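Putative Nudix hydrolase DR_0079 (Deinococcus radiodurans, PDB 2O5F) hydrolyses nucleoside di- and triphosphates to monophosphates, with magnesium as cofactor and a marked preference for CDP and CTP. Local coordinates at residues A39-S44 / A125-N130; L90-D95 / Y119-D124; H144-I149 / E161-C166; G70-Q73 / T77-E80. One frame throughout, in Å; residues are numbered along the deposited sequence.

Contact 1 (A39-S44 / A125-N130)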
loop_
_atom_site.group_PDB
_atom_site.type_symbol
_atom_site.label_atom_id
_atom_site.label_comp_id
_atom_site.label_asym_id
_atom_site.label_seq_id
_atom_site.Cartn_x
_atom_site.Cartn_y
_atom_site.Cartn_z
ATOM N N ALA A 39 -0.861 2.147 -2.236
ATOM C CA ALA A 39 -1.222 2.820 -3.476
ATOM C C ALA A 39 -1.224 1.840 -4.625
ATOM O O ALA A 39 -0.538 0.820 -4.598
ATOM C CB ALA A 39 -0.256 3.964 -3.768
ATOM N N PHE A 40 -2.034 2.166 -5.624
ATOM C CA PHE A 40 -2.160 1.370 -6.818
ATOM C C PHE A 40 -1.791 2.253 -7.994
ATOM O O PHE A 40 -2.196 3.413 -8.059
ATOM C CB PHE A 40 -3.600 0.887 -6.995
ATOM C CG PHE A 40 -3.995 -0.203 -6.049
ATOM C CD1 PHE A 40 -3.461 -1.477 -6.180
ATOM C CD2 PHE A 40 -4.910 0.040 -5.029
ATOM C CE1 PHE A 40 -3.833 -2.507 -5.306
ATOM C CE2 PHE A 40 -5.287 -0.983 -4.146
ATOM C CZ PHE A 40 -4.743 -2.258 -4.290
ATOM N N LEU A 41 -1.001 1.702 -8.901
ATOM C CA LEU A 41 -0.606 2.400 -10.112
ATOM C C LEU A 41 -1.564 1.850 -11.170
ATOM O O LEU A 41 -1.549 0.652 -11.453
ATOM C CB LEU A 41 0.835 2.039 -10.472
ATOM C CG LEU A 41 1.392 2.613 -11.779
ATOM C CD1 LEU A 41 1.536 4.126 -11.650
ATOM C CD2 LEU A 41 2.747 1.983 -12.081
ATOM N N ARG A 42 -2.409 2.705 -11.742
ATOM C CA ARG A 42 -3.354 2.242 -12.756
ATOM C C ARG A 42 -3.127 2.924 -14.101
ATOM O O ARG A 42 -2.954 4.143 -14.170
ATOM C CB ARG A 42 -4.801 2.485 -12.306
ATOM C CG ARG A 42 -5.837 1.925 -13.278
ATOM C CD ARG A 42 -7.256 2.283 -12.873
ATOM N NE ARG A 42 -7.427 3.729 -12.766
ATOM C CZ ARG A 42 -8.587 4.334 -12.530
ATOM N NH1 ARG A 42 -9.694 3.617 -12.375
ATOM N NH2 ARG A 42 -8.640 5.657 -12.441
ATOM N N ASN A 43 -3.127 2.137 -15.171
ATOM C CA ASN A 43 -2.918 2.694 -16.498
ATOM C C ASN A 43 -4.239 3.068 -17.173
ATOM O O ASN A 43 -5.307 2.972 -16.574
ATOM C CB ASN A 43 -2.116 1.727 -17.380
ATOM C CG ASN A 43 -2.823 0.396 -17.627
ATOM O OD1 ASN A 43 -4.038 0.275 -17.474
ATOM N ND2 ASN A 43 -2.049 -0.612 -18.036
ATOM N N SER A 44 -4.153 3.497 -18.427
ATOM C CA SER A 44 -5.335 3.908 -19.172
ATOM C C SER A 44 -6.166 2.714 -19.627
ATOM O O SER A 44 -7.254 2.879 -20.176
ATOM C CB SER A 44 -4.912 4.747 -20.377
ATOM O OG SER A 44 -3.949 4.068 -21.148
ATOM N N ALA A 125 3.342 3.913 -18.037
ATOM C CA ALA A 125 4.705 3.408 -18.075
ATOM C C ALA A 125 4.944 2.365 -16.992
ATOM O O ALA A 125 4.440 2.485 -15.871
ATOM C CB ALA A 125 5.697 4.554 -17.904
ATOM N N THR A 126 5.707 1.332 -17.337
ATOM C CA THR A 126 6.044 0.295 -16.372
ATOM C C THR A 126 7.164 0.888 -15.528
ATOM O O THR A 126 8.155 1.383 -16.059
ATOM C CB THR A 126 6.548 -0.978 -17.054
ATOM O OG1 THR A 126 5.503 -1.539 -17.858
ATOM C CG2 THR A 126 6.983 -1.999 -16.005
ATOM N N PRO A 127 7.011 0.863 -14.198
ATOM C CA PRO A 127 8.005 1.405 -13.272
ATOM C C PRO A 127 9.355 0.695 -13.316
ATOM O O PRO A 127 9.431 -0.518 -13.542
ATOM C CB PRO A 127 7.348 1.229 -11.904
ATOM C CG PRO A 127 5.891 1.189 -12.212
ATOM C CD PRO A 127 5.837 0.369 -13.464
ATOM N N ILE A 128 10.413 1.467 -13.106
ATOM C CA ILE A 128 11.765 0.916 -13.053
ATOM C C ILE A 128 11.899 0.640 -11.564
ATOM O O ILE A 128 12.536 1.391 -10.830
ATOM C CB ILE A 128 12.813 1.954 -13.478
ATOM C CG1 ILE A 128 12.424 2.551 -14.840
ATOM C CG2 ILE A 128 14.196 1.309 -13.566
ATOM C CD1 ILE A 128 12.236 1.527 -15.929
ATOM N N PHE A 129 11.274 -0.447 -11.137
ATOM C CA PHE A 129 11.244 -0.836 -9.735
ATOM C C PHE A 129 12.589 -1.217 -9.128
ATOM O O PHE A 129 13.543 -1.514 -9.841
ATOM C CB PHE A 129 10.239 -1.982 -9.554
ATOM C CG PHE A 129 10.611 -3.244 -10.288
ATOM C CD1 PHE A 129 11.464 -4.177 -9.704
ATOM C CD2 PHE A 129 10.121 -3.491 -11.572
ATOM C CE1 PHE A 129 11.827 -5.333 -10.386
ATOM C CE2 PHE A 129 10.476 -4.642 -12.262
ATOM C CZ PHE A 129 11.334 -5.574 -11.669
ATOM N N ASN A 130 12.645 -1.185 -7.800
ATOM C CA ASN A 130 13.848 -1.544 -7.051
ATOM C C ASN A 130 13.822 -3.061 -6.855
ATOM O O ASN A 130 12.975 -3.594 -6.129
ATOM C CB ASN A 130 13.856 -0.817 -5.702
ATOM C CG ASN A 130 14.980 -1.280 -4.788
ATOM O OD1 ASN A 130 15.919 -1.947 -5.222
ATOM N ND2 ASN A 130 14.887 -0.921 -3.512
#
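Leu41 meets Pro127 in a contact between one methyl of Leu41 and CG of the Pro127 ring. The segment 39-44 enters it as the end of strand 35-42. Phe40, one residue before Leu41, has its side chain on the other face of the sheet, where its ring packs on Leu162 and Val163 of helix 159-166. Leu41 follows and turns its CB toward the segment 125-130. Its CG stands anti to the backbone N (chi1 176°), and this extends the chain toward the proline. The CD2 methyl of Leu41 points at CG, the outer atom of the proline ring. CD2 of Leu41 lies 3.2 Å from CG of Pro127. This is shorter than a usual carbon-carbon contact, so the fit looks tight, though the exact value is doubtful. CD2 of Leu41 is also 4.2 Å from the carbonyl O of Ala125. The helix 159-166 on one face of the sheet and the Nudix helix 78-90 on the other make the alpha/beta/alpha sandwich of the Nudix fold. Leu41 is on the Nudix-helix face, and the loop between strands 115-122 and 136-140 passes over it there. Arg42 points back to the opposite face, where it forms a salt bridge with Glu120. Asn43 leaves the strand, and Ser44 OG hydrogen-bonds Asp124 OD1, just before the second segment begins.

Contact 2 (L90-D95 / Y119-D124)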
loop_
_atom_site.group_PDB
_atom_site.type_symbol
_atom_site.label_atom_id
_atom_site.label_comp_id
_atom_site.label_asym_id
_atom_site.label_seq_id
_atom_site.Cartn_x
_atom_site.Cartn_y
_atom_site.Cartn_z
ATOM N N LEU A 90 9.491 2.040 -6.241
ATOM C CA LEU A 90 9.239 2.104 -7.680
ATOM C C LEU A 90 10.074 3.138 -8.414
ATOM O O LEU A 90 9.969 3.258 -9.634
ATOM C CB LEU A 90 7.757 2.411 -7.934
ATOM C CG LEU A 90 6.673 1.491 -7.357
ATOM C CD1 LEU A 90 5.316 1.919 -7.927
ATOM C CD2 LEU A 90 6.947 0.034 -7.726
ATOM N N ASN A 91 10.908 3.868 -7.678
ATOM C CA ASN A 91 11.732 4.921 -8.261
ATOM C C ASN A 91 10.836 5.901 -8.995
ATOM O O ASN A 91 11.162 6.364 -10.088
ATOM C CB ASN A 91 12.767 4.347 -9.232
ATOM C CG ASN A 91 13.894 3.648 -8.520
ATOM O OD1 ASN A 91 14.085 2.441 -8.661
ATOM N ND2 ASN A 91 14.645 4.404 -7.736
ATOM N N VAL A 92 9.696 6.196 -8.385
ATOM C CA VAL A 92 8.735 7.119 -8.962
ATOM C C VAL A 92 8.592 8.372 -8.106
ATOM O O VAL A 92 8.547 8.302 -6.879
ATOM C CB VAL A 92 7.343 6.461 -9.099
ATOM C CG1 VAL A 92 6.322 7.486 -9.554
ATOM C CG2 VAL A 92 7.411 5.309 -10.104
ATOM N N GLU A 93 8.532 9.517 -8.773
ATOM C CA GLU A 93 8.355 10.806 -8.122
ATOM C C GLU A 93 6.863 11.100 -8.279
ATOM O O GLU A 93 6.416 11.450 -9.372
ATOM C CB GLU A 93 9.167 11.876 -8.858
ATOM C CG GLU A 93 10.606 11.492 -9.165
ATOM C CD GLU A 93 11.541 11.695 -7.987
ATOM O OE1 GLU A 93 11.376 11.009 -6.956
ATOM O OE2 GLU A 93 12.444 12.552 -8.093
ATOM N N ILE A 94 6.091 10.954 -7.206
ATOM C CA ILE A 94 4.650 11.190 -7.295
ATOM C C ILE A 94 4.321 12.583 -7.810
ATOM O O ILE A 94 3.302 12.786 -8.465
ATOM C CB ILE A 94 3.935 10.970 -5.931
ATOM C CG1 ILE A 94 4.410 11.996 -4.903
ATOM C CG2 ILE A 94 4.207 9.552 -5.425
ATOM C CD1 ILE A 94 3.668 11.898 -3.571
ATOM N N ASP A 95 5.194 13.541 -7.522
ATOM C CA ASP A 95 4.976 14.914 -7.965
ATOM C C ASP A 95 5.104 15.029 -9.484
ATOM O O ASP A 95 4.630 15.993 -10.083
ATOM C CB ASP A 95 5.976 15.848 -7.274
ATOM C CG ASP A 95 5.879 15.781 -5.758
ATOM O OD1 ASP A 95 4.758 15.937 -5.226
ATOM O OD2 ASP A 95 6.919 15.581 -5.094
ATOM N N TYR A 119 -3.944 5.464 -2.112
ATOM C CA TYR A 119 -3.819 6.419 -3.206
ATOM C C TYR A 119 -3.867 5.719 -4.547
ATOM O O TYR A 119 -3.676 4.508 -4.635
ATOM C CB TYR A 119 -2.476 7.136 -3.110
ATOM C CG TYR A 119 -2.266 7.886 -1.829
ATOM C CD1 TYR A 119 -2.779 9.175 -1.662
ATOM C CD2 TYR A 119 -1.551 7.313 -0.775
ATOM C CE1 TYR A 119 -2.579 9.873 -0.480
ATOM C CE2 TYR A 119 -1.350 8.006 0.410
ATOM C CZ TYR A 119 -1.864 9.281 0.550
ATOM O OH TYR A 119 -1.654 9.971 1.724
ATOM N N GLU A 120 -4.122 6.489 -5.596
ATOM C CA GLU A 120 -4.113 5.934 -6.937
ATOM C C GLU A 120 -3.153 6.795 -7.752
ATOM O O GLU A 120 -3.297 8.017 -7.804
ATOM C CB GLU A 120 -5.506 5.956 -7.571
ATOM C CG GLU A 120 -5.512 5.404 -8.989
ATOM C CD GLU A 120 -6.894 5.362 -9.608
ATOM O OE1 GLU A 120 -7.455 6.447 -9.881
ATOM O OE2 GLU A 120 -7.419 4.243 -9.806
ATOM N N LEU A 121 -2.159 6.151 -8.355
ATOM C CA LEU A 121 -1.163 6.825 -9.179
ATOM C C LEU A 121 -1.533 6.496 -10.624
ATOM O O LEU A 121 -1.872 5.353 -10.930
ATOM C CB LEU A 121 0.234 6.278 -8.857
ATOM C CG LEU A 121 1.478 7.144 -9.086
ATOM C CD1 LEU A 121 1.470 8.297 -8.088
ATOM C CD2 LEU A 121 2.747 6.302 -8.891
ATOM N N ARG A 122 -1.488 7.490 -11.509
ATOM C CA ARG A 122 -1.827 7.263 -12.913
ATOM C C ARG A 122 -0.596 7.288 -13.820
ATOM O O ARG A 122 0.143 8.273 -13.850
ATOM C CB ARG A 122 -2.827 8.323 -13.404
ATOM C CG ARG A 122 -4.122 8.425 -12.609
ATOM C CD ARG A 122 -4.776 7.063 -12.435
ATOM N NE ARG A 122 -4.904 6.357 -13.705
ATOM C CZ ARG A 122 -5.789 6.663 -14.647
ATOM N NH1 ARG A 122 -6.638 7.667 -14.461
ATOM N NH2 ARG A 122 -5.816 5.973 -15.777
ATOM N N SER A 123 -0.391 6.203 -14.563
ATOM C CA SER A 123 0.726 6.097 -15.487
ATOM C C SER A 123 0.601 4.880 -16.384
ATOM O O SER A 123 0.140 3.822 -15.947
ATOM C CB SER A 123 2.056 5.999 -14.741
ATOM O OG SER A 123 3.137 5.901 -15.661
ATOM N N ASP A 124 1.006 5.029 -17.639
ATOM C CA ASP A 124 0.971 3.911 -18.570
ATOM C C ASP A 124 2.357 3.290 -18.677
ATOM O O ASP A 124 2.531 2.266 -19.320
ATOM C CB ASP A 124 0.496 4.370 -19.952
ATOM C CG ASP A 124 -1.015 4.477 -20.039
ATOM O OD1 ASP A 124 -1.691 3.456 -19.833
ATOM O OD2 ASP A 124 -1.529 5.577 -20.310
#
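Leu121 is gripped at its two methyls by Val92 and Ile94. CD2 of Leu121 lies 3.8 Å from CG1 of Val92. CD1 of Leu121 lies 4.0 Å from CG2 of Ile94. Val92 and Leu121 lie alongside each other, pointing opposite ways; Ile94 runs nearly perpendicular to Leu121. CG of Leu121 is anti to the backbone N (chi1 -154°), which carries the fork off the strand toward the segment 90-95. Ile94 has CG1 between its backbone N and carbonyl carbon (chi1 65°), and CG2 is the branch that meets the leucine.

The next shell holds these residues in place. Ile94 also packs on Phe82, Arg83 and Ala86 of helix 78-90 and on Trp99, and Leu121 touches Trp99 and Leu41. The backbone of Val92 is hydrogen-bonded to Ala86, which ties the turn after the Nudix helix back to the helix itself. Glu93 and Asp95 point away from the strand and form salt bridges with Arg87 and Arg83 of the same helix.

This is the exit of the Nudix helix packed on the central sheet. No hydrogen bond joins the two segments, so the contact probably rests on close fit and the burial of apolar surface, while the charges stay on the outer side.

Contact 3 (H144-I149 / E161-C166)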
loop_
_atom_site.group_PDB
_atom_site.type_symbol
_atom_site.label_atom_id
_atom_site.label_comp_id
_atom_site.label_asym_id
_atom_site.label_seq_id
_atom_site.Cartn_x
_atom_site.Cartn_y
_atom_site.Cartn_z
ATOM N N HIS A 144 -8.771 -10.398 -12.744
ATOM C CA HIS A 144 -7.758 -11.448 -12.822
ATOM C C HIS A 144 -6.967 -11.538 -11.515
ATOM O O HIS A 144 -6.643 -12.629 -11.044
ATOM C CB HIS A 144 -6.795 -11.177 -13.987
ATOM C CG HIS A 144 -7.356 -11.517 -15.332
ATOM N ND1 HIS A 144 -6.743 -11.149 -16.509
ATOM C CD2 HIS A 144 -8.472 -12.202 -15.689
ATOM C CE1 HIS A 144 -7.455 -11.587 -17.532
ATOM N NE2 HIS A 144 -8.508 -12.229 -17.061
ATOM N N LEU A 145 -6.653 -10.386 -10.934
ATOM C CA LEU A 145 -5.903 -10.367 -9.684
ATOM C C LEU A 145 -6.686 -11.065 -8.574
ATOM O O LEU A 145 -6.158 -11.932 -7.869
ATOM C CB LEU A 145 -5.602 -8.930 -9.259
ATOM C CG LEU A 145 -4.956 -8.762 -7.877
ATOM C CD1 LEU A 145 -3.634 -9.544 -7.820
ATOM C CD2 LEU A 145 -4.702 -7.273 -7.604
ATOM N N LEU A 146 -7.944 -10.671 -8.409
ATOM C CA LEU A 146 -8.793 -11.269 -7.377
ATOM C C LEU A 146 -8.959 -12.774 -7.618
ATOM O O LEU A 146 -8.996 -13.575 -6.665
ATOM C CB LEU A 146 -10.159 -10.570 -7.353
ATOM C CG LEU A 146 -10.128 -9.141 -6.795
ATOM C CD1 LEU A 146 -11.515 -8.501 -6.882
ATOM C CD2 LEU A 146 -9.666 -9.199 -5.334
ATOM N N ALA A 147 -9.059 -13.168 -8.886
ATOM C CA ALA A 147 -9.192 -14.584 -9.214
ATOM C C ALA A 147 -7.971 -15.377 -8.711
ATOM O O ALA A 147 -8.128 -16.447 -8.132
ATOM C CB ALA A 147 -9.361 -14.769 -10.723
ATOM N N ARG A 148 -6.769 -14.851 -8.936
ATOM C CA ARG A 148 -5.546 -15.520 -8.486
ATOM C C ARG A 148 -5.545 -15.671 -6.967
ATOM O O ARG A 148 -5.178 -16.721 -6.444
ATOM C CB ARG A 148 -4.299 -14.727 -8.884
ATOM C CG ARG A 148 -3.969 -14.682 -10.375
ATOM C CD ARG A 148 -2.617 -13.990 -10.567
ATOM N NE ARG A 148 -2.261 -13.812 -11.972
ATOM C CZ ARG A 148 -1.096 -13.327 -12.387
ATOM N NH1 ARG A 148 -0.860 -13.189 -13.688
ATOM N NH2 ARG A 148 -0.163 -12.983 -11.500
ATOM N N ILE A 149 -5.936 -14.613 -6.257
ATOM C CA ILE A 149 -5.976 -14.652 -4.797
ATOM C C ILE A 149 -6.966 -15.719 -4.343
ATOM O O ILE A 149 -6.673 -16.505 -3.443
ATOM C CB ILE A 149 -6.419 -13.297 -4.186
ATOM C CG1 ILE A 149 -5.612 -12.143 -4.792
ATOM C CG2 ILE A 149 -6.231 -13.325 -2.671
ATOM C CD1 ILE A 149 -4.131 -12.316 -4.728
ATOM N N GLU A 161 -8.859 -7.314 -0.182
ATOM C CA GLU A 161 -9.836 -6.394 0.402
ATOM C C GLU A 161 -9.666 -4.963 -0.124
ATOM O O GLU A 161 -10.656 -4.273 -0.378
ATOM C CB GLU A 161 -9.749 -6.418 1.941
ATOM C CG GLU A 161 -10.670 -5.405 2.644
ATOM C CD GLU A 161 -10.843 -5.669 4.147
ATOM O OE1 GLU A 161 -10.030 -6.404 4.738
ATOM O OE2 GLU A 161 -11.794 -5.130 4.746
ATOM N N LEU A 162 -8.422 -4.516 -0.291
ATOM C CA LEU A 162 -8.189 -3.165 -0.808
ATOM C C LEU A 162 -8.710 -3.021 -2.233
ATOM O O LEU A 162 -9.295 -1.988 -2.598
ATOM C CB LEU A 162 -6.699 -2.816 -0.785
ATOM C CG LEU A 162 -6.126 -2.449 0.585
ATOM C CD1 LEU A 162 -4.632 -2.163 0.449
ATOM C CD2 LEU A 162 -6.855 -1.203 1.126
ATOM N N VAL A 163 -8.493 -4.052 -3.044
ATOM C CA VAL A 163 -8.953 -4.024 -4.429
ATOM C C VAL A 163 -10.477 -3.998 -4.482
ATOM O O VAL A 163 -11.069 -3.225 -5.242
ATOM C CB VAL A 163 -8.436 -5.244 -5.220
ATOM C CG1 VAL A 163 -9.117 -5.320 -6.589
ATOM C CG2 VAL A 163 -6.934 -5.139 -5.391
ATOM N N ARG A 164 -11.114 -4.840 -3.674
ATOM C CA ARG A 164 -12.569 -4.884 -3.648
ATOM C C ARG A 164 -13.180 -3.596 -3.096
ATOM O O ARG A 164 -14.159 -3.084 -3.643
ATOM C CB ARG A 164 -13.062 -6.084 -2.829
ATOM C CG ARG A 164 -12.854 -7.423 -3.517
ATOM C CD ARG A 164 -13.676 -8.521 -2.864
ATOM N NE ARG A 164 -13.810 -9.677 -3.748
ATOM C CZ ARG A 164 -12.952 -10.690 -3.796
ATOM N NH1 ARG A 164 -11.891 -10.705 -3.001
ATOM N NH2 ARG A 164 -13.149 -11.681 -4.653
ATOM N N ARG A 165 -12.613 -3.055 -2.025
ATOM C CA ARG A 165 -13.164 -1.832 -1.449
ATOM C C ARG A 165 -12.891 -0.589 -2.289
ATOM O O ARG A 165 -13.713 0.327 -2.329
ATOM C CB ARG A 165 -12.631 -1.611 -0.031
ATOM C CG ARG A 165 -13.218 -2.546 1.015
ATOM C CD ARG A 165 -12.580 -2.304 2.369
ATOM N NE ARG A 165 -13.134 -3.160 3.418
ATOM C CZ ARG A 165 -14.321 -2.982 3.989
ATOM N NH1 ARG A 165 -15.093 -1.972 3.622
ATOM N NH2 ARG A 165 -14.735 -3.817 4.935
ATOM N N CYS A 166 -11.749 -0.553 -2.965
ATOM C CA CYS A 166 -11.401 0.614 -3.773
ATOM C C CYS A 166 -11.912 0.577 -5.206
ATOM O O CYS A 166 -12.141 1.628 -5.811
ATOM C CB CYS A 166 -9.886 0.819 -3.782
ATOM S SG CYS A 166 -9.185 1.225 -2.164
HETATM O O HOH W 1 -10.042 -13.076 -4.102
#
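Leu146 of helix 142-151 packs against Val163 and Arg164 of helix 159-166. CB of Leu146 is 4.2 Å from NH2 of Arg164. CG of Leu146 lies anti to the carbonyl carbon (chi1 -71°) and comes within 4.0 Å of CG1 of Val163. These two side chains reach toward each other tip to tip. Beyond CG, both methyls touch Val163 as well as the arginine. CD1 of Leu146 lies 3.8 Å from CG of Arg164, against the aliphatic part of the chain. CD2 of Leu146 sits over one face of the guanidinium, off-centre, 3.6 Å from NH1 of Arg164. With an alanine here, Val163 would probably lose its apolar partner and the guanidinium of Arg164 the methyl over its face, leaving it freer to turn.

Beside Leu146, CD2 of Leu145 meets CG2 of Val163 at 3.8 Å, on the side nearer the sheet. The short helix axes run roughly antiparallel, at 143°, and approach to 10.5 Å. This is packing of the two C-terminal helices of the domain, away from the magnesium site. Val163 continues inward to Phe40 of strand 35-42.

One water joins the helices. It donates to O of Leu146 and accepts from NH1 of Arg164, lying in the guanidinium plane. Arg165 is on another side of its helix, salt-bridged to Glu161. The chemistry is thus graded: apolar toward the sheet, and toward the outside an arginine that rests on the leucine methyls and binds a water.

Contact 4 (G70-Q73 / T77-E80); sequences GAVQ and TYEE
Val72 meets both Thr77 and Tyr78 across the turn that leads into the Nudix helix. All eight residues belong to the Nudix box, the family's loop-helix-loop signature.

Thr77 stands at the N-cap position of helix 78-90. The carbonyl O of Thr77 lies 3.9 Å from CG1 of Val72. Its side chain points away and makes no capping bond. The backbone N of Thr77 instead donates to OE1 of Glu80, at 3.1 Å and nearly straight (168°). The N-H comes from above the carboxylate plane, 48° out of it. This is one half of a capping box, with the reciprocal bond from the threonine side chain missing.

Tyr78 follows as the first helical residue. Its CB points away from Val72, but the ring swings back, with CG anti to the carbonyl carbon (chi1 -76°). CD1 of Tyr78 then comes within 4.1 Å of CG2 of Val72, and the two side chains run nearly perpendicular. The OH of Tyr78 is hydrogen-bonded to OD2 of Asp16. Glu79 turns to Arg83, one helical turn on, in a salt bridge.

The turn follows strand 68-71, an outermost strand of the mixed sheet. Val72 also packs on Arg35 and Val37 of strand 35-42 and on Ala81 of helix 78-90, while the Tyr78 ring reaches across to Phe115, Cys117 and Tyr119 of strand 115-122.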
loop_
_atom_site.group_PDB
_atom_site.type_symbol
_atom_site.label_atom_id
_atom_site.label_comp_id
_atom_site.label_asym_id
_atom_site.label_seq_id
_atom_site.Cartn_x
_atom_site.Cartn_y
_atom_site.Cartn_z
ATOM N N GLY A 70 3.746 0.785 2.606
ATOM C CA GLY A 70 4.673 0.764 3.721
ATOM C C GLY A 70 4.153 1.520 4.922
ATOM O O GLY A 70 3.194 2.289 4.821
ATOM N N ALA A 71 4.799 1.310 6.064
ATOM C CA ALA A 71 4.403 1.972 7.292
ATOM C C ALA A 71 4.791 3.445 7.287
ATOM O O ALA A 71 5.808 3.826 6.713
ATOM C CB ALA A 71 5.043 1.268 8.491
ATOM N N VAL A 72 3.967 4.267 7.927
ATOM C CA VAL A 72 4.228 5.698 8.029
ATOM C C VAL A 72 5.158 5.890 9.230
ATOM O O VAL A 72 4.878 5.390 10.324
ATOM C CB VAL A 72 2.931 6.496 8.295
ATOM C CG1 VAL A 72 3.236 7.981 8.361
ATOM C CG2 VAL A 72 1.904 6.206 7.212
ATOM N N GLN A 73 6.258 6.604 9.031
ATOM C CA GLN A 73 7.205 6.829 10.117
ATOM C C GLN A 73 6.739 7.908 11.079
ATOM O O GLN A 73 6.031 8.836 10.690
ATOM C CB GLN A 73 8.575 7.206 9.555
ATOM C CG GLN A 73 9.191 6.124 8.694
ATOM C CD GLN A 73 10.575 6.486 8.205
ATOM O OE1 GLN A 73 11.161 5.773 7.388
ATOM N NE2 GLN A 73 11.111 7.596 8.704
ATOM N N THR A 77 3.597 12.520 7.684
ATOM C CA THR A 77 2.196 12.562 7.296
ATOM C C THR A 77 1.987 11.448 6.264
ATOM O O THR A 77 2.955 10.882 5.760
ATOM C CB THR A 77 1.834 13.904 6.664
ATOM O OG1 THR A 77 0.413 13.992 6.514
ATOM C CG2 THR A 77 2.484 14.030 5.320
ATOM N N TYR A 78 0.732 11.140 5.955
ATOM C CA TYR A 78 0.422 10.096 4.984
ATOM C C TYR A 78 1.040 10.386 3.617
ATOM O O TYR A 78 1.646 9.507 3.006
ATOM C CB TYR A 78 -1.097 9.937 4.839
ATOM C CG TYR A 78 -1.772 9.194 5.983
ATOM C CD1 TYR A 78 -1.709 7.804 6.068
ATOM C CD2 TYR A 78 -2.487 9.879 6.965
ATOM C CE1 TYR A 78 -2.348 7.107 7.097
ATOM C CE2 TYR A 78 -3.128 9.200 8.004
ATOM C CZ TYR A 78 -3.057 7.819 8.061
ATOM O OH TYR A 78 -3.703 7.147 9.065
ATOM N N GLU A 79 0.893 11.618 3.140
ATOM C CA GLU A 79 1.443 11.995 1.836
ATOM C C GLU A 79 2.967 11.846 1.797
ATOM O O GLU A 79 3.529 11.376 0.804
ATOM C CB GLU A 79 1.064 13.441 1.495
ATOM C CG GLU A 79 1.427 13.849 0.069
ATOM C CD GLU A 79 1.160 15.318 -0.211
ATOM O OE1 GLU A 79 0.236 15.885 0.414
ATOM O OE2 GLU A 79 1.866 15.899 -1.066
ATOM N N GLU A 80 3.637 12.247 2.872
ATOM C CA GLU A 80 5.087 12.142 2.924
ATOM C C GLU A 80 5.539 10.686 2.879
ATOM O O GLU A 80 6.534 10.356 2.231
ATOM C CB GLU A 80 5.624 12.831 4.182
ATOM C CG GLU A 80 5.438 14.344 4.160
ATOM C CD GLU A 80 5.725 14.997 5.497
ATOM O OE1 GLU A 80 5.849 14.263 6.502
ATOM O OE2 GLU A 80 5.819 16.245 5.539
#

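Overall arrangement
Contacts 1, 2 and 4 all reach the mixed sheet. Contacts 1 and 2 are buried, and their centres are about 6 Å apart. They use neighbouring strands, 35-42 and 115-122, joined by a backbone pairing of Phe40 with Leu121. Both rest on apolar side chains, with no hydrogen bond across. Contacts 3 and 4 are only partly buried and lie on opposite sides of the chain's centre. Contact 3 has a water between its helices; in contact 4 the polar bond stays within the segment that starts the helix. Contacts 2 and 4 take the two ends of the Nudix helix 78-90. Contact 3 belongs to the other face of the sheet, which it meets at Phe40 among others.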